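Local atomic coordinates of 5-formyl-3-hydroxy-2-methylpyridine 4-carboxylate 5-dehydrogenase (Mesorhizobium japonicum MAFF 303099, PDB entry 4OM8), a protein that oxidises 5-formyl-3-hydroxy-2-methylpyridine-4-carboxylate with NAD(+) in the breakdown of vitamin B6, and can also reduce it with NADH to 4-pyridoxic acid. Residues Met13-Ala18 with Arg42-Val47; Glu49-Ala54 with Pro141-Pro146; Glu85-Pro88 with Ile93-Asp96; Lys122-Ile127 with Glu154-Gln159. All coordinates share one frame; numbering follows the deposited sequence.

Interaction 1: Met13-Ala18 with Arg42-Val47; sequences MGPGMA and RSMLSV. With NAD (nicotinamide-adenine-dinucleotide), chain C.
P15 packs against M44 and L45, and with this the first helix of the Rossmann fold, 14-23, comes to rest on the long helix 35-54 that follows the second strand. P15 gives up the most surface. Its CB is directed toward the other helix and sits 3.6 Å from CB of M44. M44 covers the ring from CG to CD with its far end: SD lies 3.8 Å from P15 CG, and the bend at chi3 (74°) brings CE to 3.8 Å from P15 CG, with CD next. The two side chains run at a slant to each other, and their meeting is wholly apolar. L45 uses a different surface, its CD1 lying against the P15 carbonyl oxygen, while the leucine side chain also touches V67 and F69 of strand 66-70. The CA atoms of P15 and L45 are 5.0 Å apart. At the start of 13-18 the chain faces the cofactor, as expected of a segment that closes a GxGxxG-type turn with G14. M13 sends SD to within 3.5 Å of NAD C4N, and its backbone N donates to NAD O2N over 3.0 Å at an angle of 156°.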
loop_
_atom_site.group_PDB
_atom_site.type_symbol
_atom_site.label_atom_id
_atom_site.label_comp_id
_atom_site.label_asym_id
_atom_site.label_seq_id
_atom_site.Cartn_x
_atom_site.Cartn_y
_atom_site.Cartn_z
ATOM N N MET A 13 -2.817 -13.582 17.146
ATOM C CA MET A 13 -1.394 -13.341 16.886
ATOM C C MET A 13 -0.458 -14.400 17.458
ATOM O O MET A 13 0.740 -14.392 17.170
ATOM C CB MET A 13 -0.981 -11.977 17.439
ATOM C CG MET A 13 -1.636 -10.811 16.741
ATOM S SD MET A 13 -1.152 -10.733 15.012
ATOM C CE MET A 13 0.513 -10.113 15.146
ATOM N N GLY A 14 -0.990 -15.305 18.268
ATOM C CA GLY A 14 -0.140 -16.207 19.037
ATOM C C GLY A 14 0.505 -17.388 18.324
ATOM O O GLY A 14 1.728 -17.550 18.359
ATOM N N PRO A 15 -0.306 -18.253 17.707
ATOM C CA PRO A 15 0.206 -19.487 17.106
ATOM C C PRO A 15 1.240 -19.260 16.010
ATOM O O PRO A 15 2.252 -19.954 15.992
ATOM C CB PRO A 15 -1.054 -20.134 16.533
ATOM C CG PRO A 15 -2.127 -19.659 17.435
ATOM C CD PRO A 15 -1.778 -18.244 17.747
ATOM N N GLY A 16 0.997 -18.314 15.112
ATOM C CA GLY A 16 1.961 -18.046 14.057
ATOM C C GLY A 16 3.253 -17.452 14.588
ATOM O O GLY A 16 4.345 -17.729 14.076
ATOM N N MET A 17 3.126 -16.613 15.613
ATOM C CA MET A 17 4.284 -16.037 16.282
ATOM C C MET A 17 5.156 -17.143 16.890
ATOM O O MET A 17 6.391 -17.150 16.736
ATOM C CB MET A 17 3.829 -15.069 17.368
ATOM C CG MET A 17 4.970 -14.302 17.993
ATOM S SD MET A 17 4.450 -13.354 19.442
ATOM C CE MET A 17 3.307 -12.184 18.700
ATOM N N ALA A 18 4.501 -18.069 17.585
ATOM C CA ALA A 18 5.211 -19.181 18.218
ATOM C C ALA A 18 5.912 -20.037 17.169
ATOM O O ALA A 18 7.103 -20.354 17.297
ATOM C CB ALA A 18 4.244 -20.032 19.047
ATOM N N ARG A 42 -3.810 -24.930 18.631
ATOM C CA ARG A 42 -3.165 -26.123 18.080
ATOM C C ARG A 42 -3.422 -26.264 16.584
ATOM O O ARG A 42 -2.491 -26.484 15.823
ATOM C CB ARG A 42 -3.614 -27.379 18.818
ATOM C CG ARG A 42 -3.131 -27.391 20.247
ATOM C CD ARG A 42 -3.232 -28.755 20.883
ATOM N NE ARG A 42 -3.118 -28.630 22.329
ATOM C CZ ARG A 42 -1.975 -28.452 22.980
ATOM N NH1 ARG A 42 -0.821 -28.399 22.323
ATOM N NH2 ARG A 42 -1.987 -28.339 24.294
ATOM N N SER A 43 -4.673 -26.128 16.159
ATOM C CA SER A 43 -4.970 -26.192 14.735
ATOM C C SER A 43 -4.329 -25.013 14.002
ATOM O O SER A 43 -3.858 -25.153 12.875
ATOM C CB SER A 43 -6.484 -26.214 14.493
ATOM O OG SER A 43 -7.171 -25.379 15.410
ATOM N N MET A 44 -4.308 -23.850 14.642
ATOM C CA MET A 44 -3.681 -22.689 14.032
ATOM C C MET A 44 -2.177 -22.908 13.871
ATOM O O MET A 44 -1.583 -22.467 12.888
ATOM C CB MET A 44 -3.954 -21.438 14.857
ATOM C CG MET A 44 -5.423 -21.051 14.906
ATOM S SD MET A 44 -5.731 -19.787 16.146
ATOM C CE MET A 44 -5.033 -18.348 15.341
ATOM N N LEU A 45 -1.573 -23.607 14.833
ATOM C CA LEU A 45 -0.135 -23.894 14.808
ATOM C C LEU A 45 0.286 -24.830 13.657
ATOM O O LEU A 45 1.301 -24.596 12.990
ATOM C CB LEU A 45 0.299 -24.494 16.155
ATOM C CG LEU A 45 1.782 -24.828 16.294
ATOM C CD1 LEU A 45 2.604 -23.554 16.184
ATOM C CD2 LEU A 45 2.032 -25.509 17.623
ATOM N N SER A 46 -0.483 -25.888 13.415
ATOM C CA SER A 46 -0.132 -26.856 12.377
ATOM C C SER A 46 -0.224 -26.249 10.971
ATOM O O SER A 46 0.614 -26.520 10.109
ATOM C CB SER A 46 -1.025 -28.094 12.479
ATOM O OG SER A 46 -2.394 -27.741 12.414
ATOM N N VAL A 47 -1.234 -25.413 10.766
ATOM C CA VAL A 47 -1.380 -24.707 9.505
ATOM C C VAL A 47 -0.203 -23.751 9.328
ATOM O O VAL A 47 0.375 -23.650 8.243
ATOM C CB VAL A 47 -2.711 -23.946 9.441
ATOM C CG1 VAL A 47 -2.790 -23.115 8.158
ATOM C CG2 VAL A 47 -3.869 -24.930 9.499
HETATM P PA NAD C . -6.988 -11.887 20.684
HETATM O O1A NAD C . -8.189 -11.275 21.386
HETATM O O2A NAD C . -7.169 -12.673 19.395
HETATM O O5B NAD C . -6.238 -12.837 21.744
HETATM C C5B NAD C . -6.013 -12.440 23.098
HETATM C C4B NAD C . -5.727 -13.697 23.905
HETATM O O4B NAD C . -5.271 -13.331 25.209
HETATM C C3B NAD C . -6.988 -14.542 24.079
HETATM O O3B NAD C . -6.760 -15.876 23.607
HETATM C C2B NAD C . -7.246 -14.501 25.580
HETATM O O2B NAD C . -7.837 -15.694 26.117
HETATM C C1B NAD C . -5.849 -14.275 26.123
HETATM N N9A NAD C . -5.766 -13.723 27.487
HETATM C C8A NAD C . -6.588 -12.840 28.077
HETATM N N7A NAD C . -6.162 -12.556 29.333
HETATM C C5A NAD C . -5.042 -13.264 29.554
HETATM C C6A NAD C . -4.086 -13.438 30.662
HETATM N N6A NAD C . -4.237 -12.772 31.833
HETATM N N1A NAD C . -3.053 -14.286 30.470
HETATM C C2A NAD C . -2.886 -14.959 29.319
HETATM N N3A NAD C . -3.717 -14.850 28.270
HETATM C C4A NAD C . -4.793 -14.035 28.335
HETATM O O3 NAD C . -5.902 -10.705 20.530
HETATM P PN NAD C . -4.818 -10.541 19.352
HETATM O O1N NAD C . -5.502 -10.008 18.107
HETATM O O2N NAD C . -3.938 -11.764 19.226
HETATM O O5D NAD C . -3.918 -9.349 19.931
HETATM C C5D NAD C . -3.130 -9.506 21.119
HETATM C C4D NAD C . -2.286 -8.246 21.281
HETATM O O4D NAD C . -1.550 -8.062 20.076
HETATM C C3D NAD C . -3.129 -6.993 21.454
HETATM O O3D NAD C . -2.364 -6.077 22.241
HETATM C C2D NAD C . -3.247 -6.432 20.050
HETATM O O2D NAD C . -3.398 -5.008 20.047
HETATM C C1D NAD C . -1.905 -6.821 19.453
HETATM N N1N NAD C . -1.897 -6.981 17.990
HETATM C C2N NAD C . -2.968 -7.424 17.301
HETATM C C3N NAD C . -2.890 -7.575 15.914
HETATM C C7N NAD C . -4.059 -8.029 15.079
HETATM O O7N NAD C . -4.940 -8.741 15.534
HETATM N N7N NAD C . -4.100 -7.598 13.819
HETATM C C4N NAD C . -1.705 -7.275 15.254
HETATM C C5N NAD C . -0.616 -6.835 15.994
HETATM C C6N NAD C . -0.741 -6.706 17.370
#

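Interaction 2: Glu49-Ala54 with Pro141-Pro146; sequences ETVLDA and PPHIIP
V51 is the close-fitting part of this contact: its CG1 methyl lies 3.7 Å from CD2 of H143 and equally 3.7 Å from CG1 of I144. With CG1 anti to the backbone N (chi1 164°), that one methyl reaches both partners, and it comes to the imidazole obliquely. I144 adds its own CG1 over one face of the H143 ring, 3.9 Å above the plane and displaced toward the rim, so that both aliphatic groups lie on the same side of the ring plane. The turn is closed by the P141 carbonyl oxygen, which accepts from the backbone N of both I144 and I145. In the Rossmann domain this joins the C-terminal end of helix 35-54 to the connection between strands 133-137 and 147-151, where a cis peptide precedes P141. L52 contributes less, through one methyl. Its CD2 approaches the carbonyl oxygen of H143 at 3.7 Å and CB of H143 at 4.0 Å, while the leucine also touches A19, R20 and R23 of helix 14-23. On the solvent side of helix 35-54, T50 and D53 are exposed, and D53 makes a salt bridge to R23. I144 also packs on Y222 of the second subunit.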
loop_
_atom_site.group_PDB
_atom_site.type_symbol
_atom_site.label_atom_id
_atom_site.label_comp_id
_atom_site.label_asym_id
_atom_site.label_seq_id
_atom_site.Cartn_x
_atom_site.Cartn_y
_atom_site.Cartn_z
ATOM N N GLU A 49 2.861 -24.003 10.501
ATOM C CA GLU A 49 4.083 -24.732 10.160
ATOM C C GLU A 49 4.183 -25.033 8.660
ATOM O O GLU A 49 5.250 -24.899 8.060
ATOM C CB GLU A 49 4.170 -26.043 10.952
ATOM C CG GLU A 49 4.189 -25.854 12.466
ATOM C CD GLU A 49 5.511 -25.324 12.989
ATOM O OE1 GLU A 49 6.453 -25.154 12.187
ATOM O OE2 GLU A 49 5.609 -25.100 14.217
ATOM N N THR A 50 3.059 -25.415 8.068
ATOM C CA THR A 50 2.987 -25.667 6.631
ATOM C C THR A 50 3.244 -24.381 5.828
ATOM O O THR A 50 3.928 -24.401 4.797
ATOM C CB THR A 50 1.623 -26.268 6.267
ATOM O OG1 THR A 50 1.417 -27.460 7.041
ATOM C CG2 THR A 50 1.561 -26.617 4.784
ATOM N N VAL A 51 2.716 -23.260 6.318
ATOM C CA VAL A 51 2.923 -21.968 5.665
ATOM C C VAL A 51 4.403 -21.609 5.707
ATOM O O VAL A 51 4.964 -21.129 4.730
ATOM C CB VAL A 51 2.065 -20.879 6.323
ATOM C CG1 VAL A 51 2.552 -19.484 5.920
ATOM C CG2 VAL A 51 0.607 -21.080 5.957
ATOM N N LEU A 52 5.057 -21.879 6.835
ATOM C CA LEU A 52 6.481 -21.598 6.929
ATOM C C LEU A 52 7.266 -22.442 5.919
ATOM O O LEU A 52 8.229 -21.969 5.326
ATOM C CB LEU A 52 6.983 -21.858 8.348
ATOM C CG LEU A 52 6.439 -20.911 9.416
ATOM C CD1 LEU A 52 7.025 -21.288 10.765
ATOM C CD2 LEU A 52 6.811 -19.492 9.088
ATOM N N ASP A 53 6.834 -23.686 5.720
ATOM C CA ASP A 53 7.446 -24.530 4.693
ATOM C C ASP A 53 7.276 -23.900 3.313
ATOM O O ASP A 53 8.221 -23.833 2.527
ATOM C CB ASP A 53 6.831 -25.931 4.687
ATOM C CG ASP A 53 7.143 -26.727 5.941
ATOM O OD1 ASP A 53 8.097 -26.377 6.668
ATOM O OD2 ASP A 53 6.431 -27.729 6.181
ATOM N N ALA A 54 6.059 -23.450 3.035
ATOM C CA ALA A 54 5.724 -22.858 1.748
ATOM C C ALA A 54 6.503 -21.568 1.523
ATOM O O ALA A 54 6.757 -21.186 0.384
ATOM C CB ALA A 54 4.233 -22.605 1.662
ATOM N N PRO A 141 -0.823 -11.757 9.308
ATOM C CA PRO A 141 -0.467 -12.919 10.133
ATOM C C PRO A 141 1.001 -12.893 10.531
ATOM O O PRO A 141 1.865 -12.623 9.705
ATOM C CB PRO A 141 -0.777 -14.121 9.208
ATOM C CG PRO A 141 -1.544 -13.525 8.025
ATOM C CD PRO A 141 -0.991 -12.140 7.898
ATOM N N PRO A 142 1.292 -13.197 11.802
ATOM C CA PRO A 142 2.649 -12.980 12.321
ATOM C C PRO A 142 3.714 -13.912 11.740
ATOM O O PRO A 142 4.896 -13.579 11.818
ATOM C CB PRO A 142 2.476 -13.210 13.827
ATOM C CG PRO A 142 1.302 -14.134 13.917
ATOM C CD PRO A 142 0.365 -13.690 12.836
ATOM N N HIS A 143 3.314 -15.047 11.184
ATOM C CA HIS A 143 4.274 -15.952 10.568
ATOM C C HIS A 143 4.475 -15.618 9.091
ATOM O O HIS A 143 5.331 -16.205 8.431
ATOM C CB HIS A 143 3.831 -17.412 10.739
ATOM C CG HIS A 143 2.427 -17.682 10.300
ATOM N ND1 HIS A 143 1.339 -17.000 10.802
ATOM C CD2 HIS A 143 1.927 -18.595 9.429
ATOM C CE1 HIS A 143 0.235 -17.460 10.242
ATOM N NE2 HIS A 143 0.564 -18.430 9.407
ATOM N N ILE A 144 3.719 -14.644 8.588
ATOM C CA ILE A 144 3.770 -14.290 7.170
ATOM C C ILE A 144 4.315 -12.875 6.925
ATOM O O ILE A 144 5.182 -12.688 6.077
ATOM C CB ILE A 144 2.383 -14.430 6.517
ATOM C CG1 ILE A 144 1.929 -15.897 6.565
ATOM C CG2 ILE A 144 2.410 -13.953 5.068
ATOM C CD1 ILE A 144 0.564 -16.148 5.922
ATOM N N ILE A 145 3.825 -11.882 7.663
ATOM C CA ILE A 145 4.382 -10.533 7.523
ATOM C C ILE A 145 5.780 -10.515 8.150
ATOM O O ILE A 145 5.910 -10.783 9.343
ATOM C CB ILE A 145 3.514 -9.451 8.206
ATOM C CG1 ILE A 145 2.019 -9.669 7.936
ATOM C CG2 ILE A 145 4.003 -8.026 7.807
ATOM C CD1 ILE A 145 1.661 -9.699 6.465
ATOM N N PRO A 146 6.825 -10.195 7.363
ATOM C CA PRO A 146 8.189 -10.380 7.883
ATOM C C PRO A 146 8.755 -9.211 8.685
ATOM O O PRO A 146 9.877 -9.288 9.196
ATOM C CB PRO A 146 9.012 -10.595 6.615
ATOM C CG PRO A 146 8.303 -9.750 5.586
ATOM C CD PRO A 146 6.815 -9.863 5.924
#

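Interaction 3: Glu85-Pro88 with Ile93-Asp96; sequences ENVP and IKAD. With NAD (nicotinamide-adenine-dinucleotide), chain C.
E85, the last residue of strand 82-85, meets K94 of helix 91-102 just where this strand-loop-helix unit of the Rossmann fold holds NAD. The bend at chi2 (-88°) of E85 brings its carboxylate across the lysine chain, and OE2 forms a salt bridge of 2.7 Å with K94 NZ, met on its syn side, 24° out of plane. The anti lone pair of OE2 accepts V87 N at 3.0 Å, while S113 and Y98 hold OE1. V87 then turns CG2 to I93 CG2, 3.9 Å away, and sets CG1 against the adenine. P88 lays its CB near I93 CD1 and its CD 3.3 Å from NAD C8A. K94 NZ also donates to NAD O3D over 3.0 Å. A methionine in place of K94 would probably leave the buried E85 carboxylate without its counter-charge and the nicotinamide ribose without this donor. A further bond runs from K94 NZ to P88 O at 2.9 Å, the nitrogen standing above the carbonyl plane.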
loop_
_atom_site.group_PDB
_atom_site.type_symbol
_atom_site.label_atom_id
_atom_site.label_comp_id
_atom_site.label_asym_id
_atom_site.label_seq_id
_atom_site.Cartn_x
_atom_site.Cartn_y
_atom_site.Cartn_z
ATOM N N GLU A 85 4.382 -10.498 25.799
ATOM C CA GLU A 85 3.010 -10.346 26.257
ATOM C C GLU A 85 2.132 -10.032 25.053
ATOM O O GLU A 85 2.411 -9.092 24.277
ATOM C CB GLU A 85 2.911 -9.251 27.322
ATOM C CG GLU A 85 1.478 -8.847 27.640
ATOM C CD GLU A 85 0.992 -7.749 26.727
ATOM O OE1 GLU A 85 1.644 -6.687 26.694
ATOM O OE2 GLU A 85 -0.033 -7.943 26.045
ATOM N N ASN A 86 1.071 -10.821 24.906
ATOM C CA ASN A 86 0.235 -10.811 23.714
ATOM C C ASN A 86 -1.237 -10.998 24.095
ATOM O O ASN A 86 -1.950 -11.791 23.485
ATOM C CB ASN A 86 0.717 -11.926 22.770
ATOM C CG ASN A 86 0.064 -11.881 21.402
ATOM O OD1 ASN A 86 -0.040 -10.827 20.768
ATOM N ND2 ASN A 86 -0.384 -13.042 20.940
ATOM N N VAL A 87 -1.675 -10.274 25.123
ATOM C CA VAL A 87 -3.027 -10.418 25.665
ATOM C C VAL A 87 -3.888 -9.256 25.126
ATOM O O VAL A 87 -3.386 -8.448 24.350
ATOM C CB VAL A 87 -2.991 -10.482 27.227
ATOM C CG1 VAL A 87 -2.086 -11.636 27.688
ATOM C CG2 VAL A 87 -2.589 -9.135 27.843
ATOM N N PRO A 88 -5.188 -9.184 25.492
ATOM C CA PRO A 88 -6.013 -8.133 24.881
ATOM C C PRO A 88 -5.494 -6.717 25.080
ATOM O O PRO A 88 -4.714 -6.418 25.997
ATOM C CB PRO A 88 -7.364 -8.296 25.583
ATOM C CG PRO A 88 -7.429 -9.746 25.910
ATOM C CD PRO A 88 -6.016 -10.151 26.233
ATOM N N ILE A 93 -5.491 -5.463 31.961
ATOM C CA ILE A 93 -5.160 -6.874 31.740
ATOM C C ILE A 93 -3.652 -7.046 31.521
ATOM O O ILE A 93 -3.048 -7.965 32.066
ATOM C CB ILE A 93 -5.938 -7.470 30.546
ATOM C CG1 ILE A 93 -7.445 -7.367 30.806
ATOM C CG2 ILE A 93 -5.553 -8.923 30.322
ATOM C CD1 ILE A 93 -8.300 -8.008 29.727
ATOM N N LYS A 94 -3.039 -6.159 30.737
ATOM C CA LYS A 94 -1.594 -6.256 30.516
ATOM C C LYS A 94 -0.827 -6.057 31.825
ATOM O O LYS A 94 0.123 -6.794 32.116
ATOM C CB LYS A 94 -1.139 -5.250 29.458
ATOM C CG LYS A 94 -1.766 -5.480 28.074
ATOM C CD LYS A 94 -1.092 -4.644 26.999
ATOM C CE LYS A 94 -1.819 -4.764 25.670
ATOM N NZ LYS A 94 -1.956 -6.181 25.204
ATOM N N ALA A 95 -1.266 -5.092 32.634
ATOM C CA ALA A 95 -0.637 -4.863 33.925
ATOM C C ALA A 95 -0.764 -6.080 34.830
ATOM O O ALA A 95 0.169 -6.389 35.561
ATOM C CB ALA A 95 -1.234 -3.638 34.601
ATOM N N ASP A 96 -1.912 -6.758 34.783
ATOM C CA ASP A 96 -2.103 -8.002 35.533
ATOM C C ASP A 96 -1.053 -9.031 35.144
ATOM O O ASP A 96 -0.471 -9.701 36.002
ATOM C CB ASP A 96 -3.496 -8.591 35.290
ATOM C CG ASP A 96 -4.601 -7.792 35.950
ATOM O OD1 ASP A 96 -4.316 -7.053 36.914
ATOM O OD2 ASP A 96 -5.762 -7.913 35.503
HETATM P PA NAD C . -6.988 -11.887 20.684
HETATM O O1A NAD C . -8.189 -11.275 21.386
HETATM O O2A NAD C . -7.169 -12.673 19.395
HETATM O O5B NAD C . -6.238 -12.837 21.744
HETATM C C5B NAD C . -6.013 -12.440 23.098
HETATM C C4B NAD C . -5.727 -13.697 23.905
HETATM O O4B NAD C . -5.271 -13.331 25.209
HETATM C C3B NAD C . -6.988 -14.542 24.079
HETATM O O3B NAD C . -6.760 -15.876 23.607
HETATM C C2B NAD C . -7.246 -14.501 25.580
HETATM O O2B NAD C . -7.837 -15.694 26.117
HETATM C C1B NAD C . -5.849 -14.275 26.123
HETATM N N9A NAD C . -5.766 -13.723 27.487
HETATM C C8A NAD C . -6.588 -12.840 28.077
HETATM N N7A NAD C . -6.162 -12.556 29.333
HETATM C C5A NAD C . -5.042 -13.264 29.554
HETATM C C6A NAD C . -4.086 -13.438 30.662
HETATM N N6A NAD C . -4.237 -12.772 31.833
HETATM N N1A NAD C . -3.053 -14.286 30.470
HETATM C C2A NAD C . -2.886 -14.959 29.319
HETATM N N3A NAD C . -3.717 -14.850 28.270
HETATM C C4A NAD C . -4.793 -14.035 28.335
HETATM O O3 NAD C . -5.902 -10.705 20.530
HETATM P PN NAD C . -4.818 -10.541 19.352
HETATM O O1N NAD C . -5.502 -10.008 18.107
HETATM O O2N NAD C . -3.938 -11.764 19.226
HETATM O O5D NAD C . -3.918 -9.349 19.931
HETATM C C5D NAD C . -3.130 -9.506 21.119
HETATM C C4D NAD C . -2.286 -8.246 21.281
HETATM O O4D NAD C . -1.550 -8.062 20.076
HETATM C C3D NAD C . -3.129 -6.993 21.454
HETATM O O3D NAD C . -2.364 -6.077 22.241
HETATM C C2D NAD C . -3.247 -6.432 20.050
HETATM O O2D NAD C . -3.398 -5.008 20.047
HETATM C C1D NAD C . -1.905 -6.821 19.453
HETATM N N1N NAD C . -1.897 -6.981 17.990
HETATM C C2N NAD C . -2.968 -7.424 17.301
HETATM C C3N NAD C . -2.890 -7.575 15.914
HETATM C C7N NAD C . -4.059 -8.029 15.079
HETATM O O7N NAD C . -4.940 -8.741 15.534
HETATM N N7N NAD C . -4.100 -7.598 13.819
HETATM C C4N NAD C . -1.705 -7.275 15.254
HETATM C C5N NAD C . -0.616 -6.835 15.994
HETATM C C6N NAD C . -0.741 -6.706 17.370
#

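Interaction 4: Lys122-Ile127 with Glu154-Gln159; sequences KLQAHI and EKTAPQ
Q124 reaches across to K155 and T156, tying the segment 122-127 at helix 120-123 to the loop that leads from strand 147-151 into helix 158-170, in the Rossmann domain. Hydrogen bonds carry most of it. The amide oxygen OE1 of Q124 accepts from K155 N at 2.9 Å, nearly straight at 166°, with the donor 42° out of the carbonyl plane. Its nitrogen is used too: NE2 of Q124 donates to T156 OG1 over 3.1 Å in a more bent bond. OG1 of T156 is bound as well to M133 O and G153 N, so the threonine is tied to the start of strand 133-137 and to G153 near the end of strand 147-151. Because both ends of the amide are engaged, its rotation is fixed. Beyond the bonds, K155 CB packs against the amide carbon CD of Q124 at 3.7 Å, while the lysine's charged end leads off. An alanine at Q124 would probably leave the K155 amide hydrogen without its acceptor and open a gap between the two segments. Q124 CG sits between its backbone N and carbonyl carbon (chi1 66°), and from there the chain runs extended to the amide, whose NE2 also makes a weak bond to P130 O.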
loop_
_atom_site.group_PDB
_atom_site.type_symbol
_atom_site.label_atom_id
_atom_site.label_comp_id
_atom_site.label_asym_id
_atom_site.label_seq_id
_atom_site.Cartn_x
_atom_site.Cartn_y
_atom_site.Cartn_z
ATOM N N LYS A 122 3.639 3.804 29.090
ATOM C CA LYS A 122 2.629 3.466 30.089
ATOM C C LYS A 122 2.775 2.031 30.574
ATOM O O LYS A 122 2.700 1.758 31.772
ATOM C CB LYS A 122 1.225 3.680 29.532
ATOM C CG LYS A 122 0.800 5.128 29.495
ATOM C CD LYS A 122 -0.660 5.252 29.109
ATOM C CE LYS A 122 -1.052 6.718 28.980
ATOM N NZ LYS A 122 -2.504 6.878 28.709
ATOM N N LEU A 123 3.008 1.113 29.644
ATOM C CA LEU A 123 3.102 -0.301 29.996
ATOM C C LEU A 123 4.237 -0.567 30.976
ATOM O O LEU A 123 4.072 -1.338 31.924
ATOM C CB LEU A 123 3.287 -1.146 28.737
ATOM C CG LEU A 123 2.061 -1.167 27.815
ATOM C CD1 LEU A 123 2.352 -2.001 26.571
ATOM C CD2 LEU A 123 0.851 -1.714 28.568
ATOM N N GLN A 124 5.382 0.087 30.777
ATOM C CA GLN A 124 6.565 -0.260 31.560
ATOM C C GLN A 124 6.494 0.317 32.977
ATOM O O GLN A 124 7.292 -0.059 33.850
ATOM C CB GLN A 124 7.848 0.180 30.846
ATOM C CG GLN A 124 8.012 1.685 30.718
ATOM C CD GLN A 124 9.094 2.093 29.727
ATOM O OE1 GLN A 124 9.105 3.236 29.264
ATOM N NE2 GLN A 124 10.013 1.182 29.411
ATOM N N ALA A 125 5.512 1.177 33.230
ATOM C CA ALA A 125 5.277 1.662 34.589
ATOM C C ALA A 125 4.742 0.544 35.491
ATOM O O ALA A 125 4.615 0.724 36.702
ATOM C CB ALA A 125 4.309 2.840 34.570
ATOM N N HIS A 126 4.445 -0.612 34.902
ATOM C CA HIS A 126 3.783 -1.692 35.636
ATOM C C HIS A 126 4.641 -2.933 35.811
ATOM O O HIS A 126 4.118 -4.010 36.101
ATOM C CB HIS A 126 2.481 -2.077 34.938
ATOM C CG HIS A 126 1.481 -0.969 34.886
ATOM N ND1 HIS A 126 0.614 -0.702 35.926
ATOM C CD2 HIS A 126 1.227 -0.043 33.934
ATOM C CE1 HIS A 126 -0.140 0.335 35.608
ATOM N NE2 HIS A 126 0.213 0.756 34.405
ATOM N N ILE A 127 5.954 -2.785 35.658
ATOM C CA ILE A 127 6.858 -3.902 35.894
ATOM C C ILE A 127 8.177 -3.410 36.491
ATOM O O ILE A 127 8.602 -2.281 36.221
ATOM C CB ILE A 127 7.113 -4.688 34.583
ATOM C CG1 ILE A 127 7.609 -6.101 34.898
ATOM C CG2 ILE A 127 8.034 -3.904 33.651
ATOM C CD1 ILE A 127 7.649 -7.031 33.705
ATOM N N GLU A 154 9.842 5.493 27.223
ATOM C CA GLU A 154 10.727 6.510 27.773
ATOM C C GLU A 154 11.843 5.925 28.642
ATOM O O GLU A 154 12.950 6.469 28.675
ATOM C CB GLU A 154 9.909 7.524 28.571
ATOM C CG GLU A 154 10.711 8.703 29.081
ATOM C CD GLU A 154 11.127 9.656 27.977
ATOM O OE1 GLU A 154 10.573 9.568 26.858
ATOM O OE2 GLU A 154 12.006 10.506 28.233
ATOM N N LYS A 155 11.560 4.812 29.311
ATOM C CA LYS A 155 12.520 4.210 30.232
ATOM C C LYS A 155 13.248 3.005 29.638
ATOM O O LYS A 155 14.097 2.411 30.292
ATOM C CB LYS A 155 11.811 3.781 31.527
ATOM C CG LYS A 155 11.233 4.922 32.361
ATOM C CD LYS A 155 10.626 4.367 33.656
ATOM C CE LYS A 155 10.039 5.470 34.530
ATOM N NZ LYS A 155 11.043 6.521 34.858
ATOM N N THR A 156 12.920 2.633 28.405
ATOM C CA THR A 156 13.552 1.459 27.803
ATOM C C THR A 156 15.036 1.694 27.518
ATOM O O THR A 156 15.412 2.717 26.947
ATOM C CB THR A 156 12.855 1.055 26.483
ATOM O OG1 THR A 156 11.465 0.800 26.728
ATOM C CG2 THR A 156 13.487 -0.181 25.886
ATOM N N ALA A 157 15.882 0.749 27.926
ATOM C CA ALA A 157 17.309 0.856 27.644
ATOM C C ALA A 157 17.562 0.681 26.157
ATOM O O ALA A 157 16.957 -0.175 25.519
ATOM C CB ALA A 157 18.091 -0.181 28.432
ATOM N N PRO A 158 18.456 1.504 25.594
ATOM C CA PRO A 158 18.855 1.314 24.198
ATOM C C PRO A 158 19.331 -0.118 23.937
ATOM O O PRO A 158 19.046 -0.650 22.865
ATOM C CB PRO A 158 19.993 2.325 24.022
ATOM C CG PRO A 158 19.619 3.429 24.951
ATOM C CD PRO A 158 19.014 2.743 26.166
ATOM N N GLN A 159 20.008 -0.730 24.906
ATOM C CA GLN A 159 20.458 -2.117 24.781
ATOM C C GLN A 159 19.295 -3.095 24.571
ATOM O O GLN A 159 19.427 -4.087 23.868
ATOM C CB GLN A 159 21.251 -2.527 26.024
ATOM C CG GLN A 159 22.616 -1.845 26.163
ATOM C CD GLN A 159 22.521 -0.379 26.570
ATOM O OE1 GLN A 159 21.496 0.076 27.089
ATOM N NE2 GLN A 159 23.595 0.370 26.330
#

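From the N terminus, interaction 1 closes the first loop, joining helix 14-23 to helix 35-54, with strand 27-31 between them in sequence, in the Rossmann domain. Interaction 2 opens farther along that same helix 35-54 and closes a far longer loop at 141-146, which also packs on 13-18, so the two are neighbours. Interaction 3, a short local turn between strand 82-85 and helix 91-102, lies within that long span, and shares NAD with interaction 1. Interaction 4 starts inside the span at 122-127 and ends beyond it at 154-159, so it crosses interaction 2, on the opposite side of the chain's centre. It touches interaction 3 through L123 and H126.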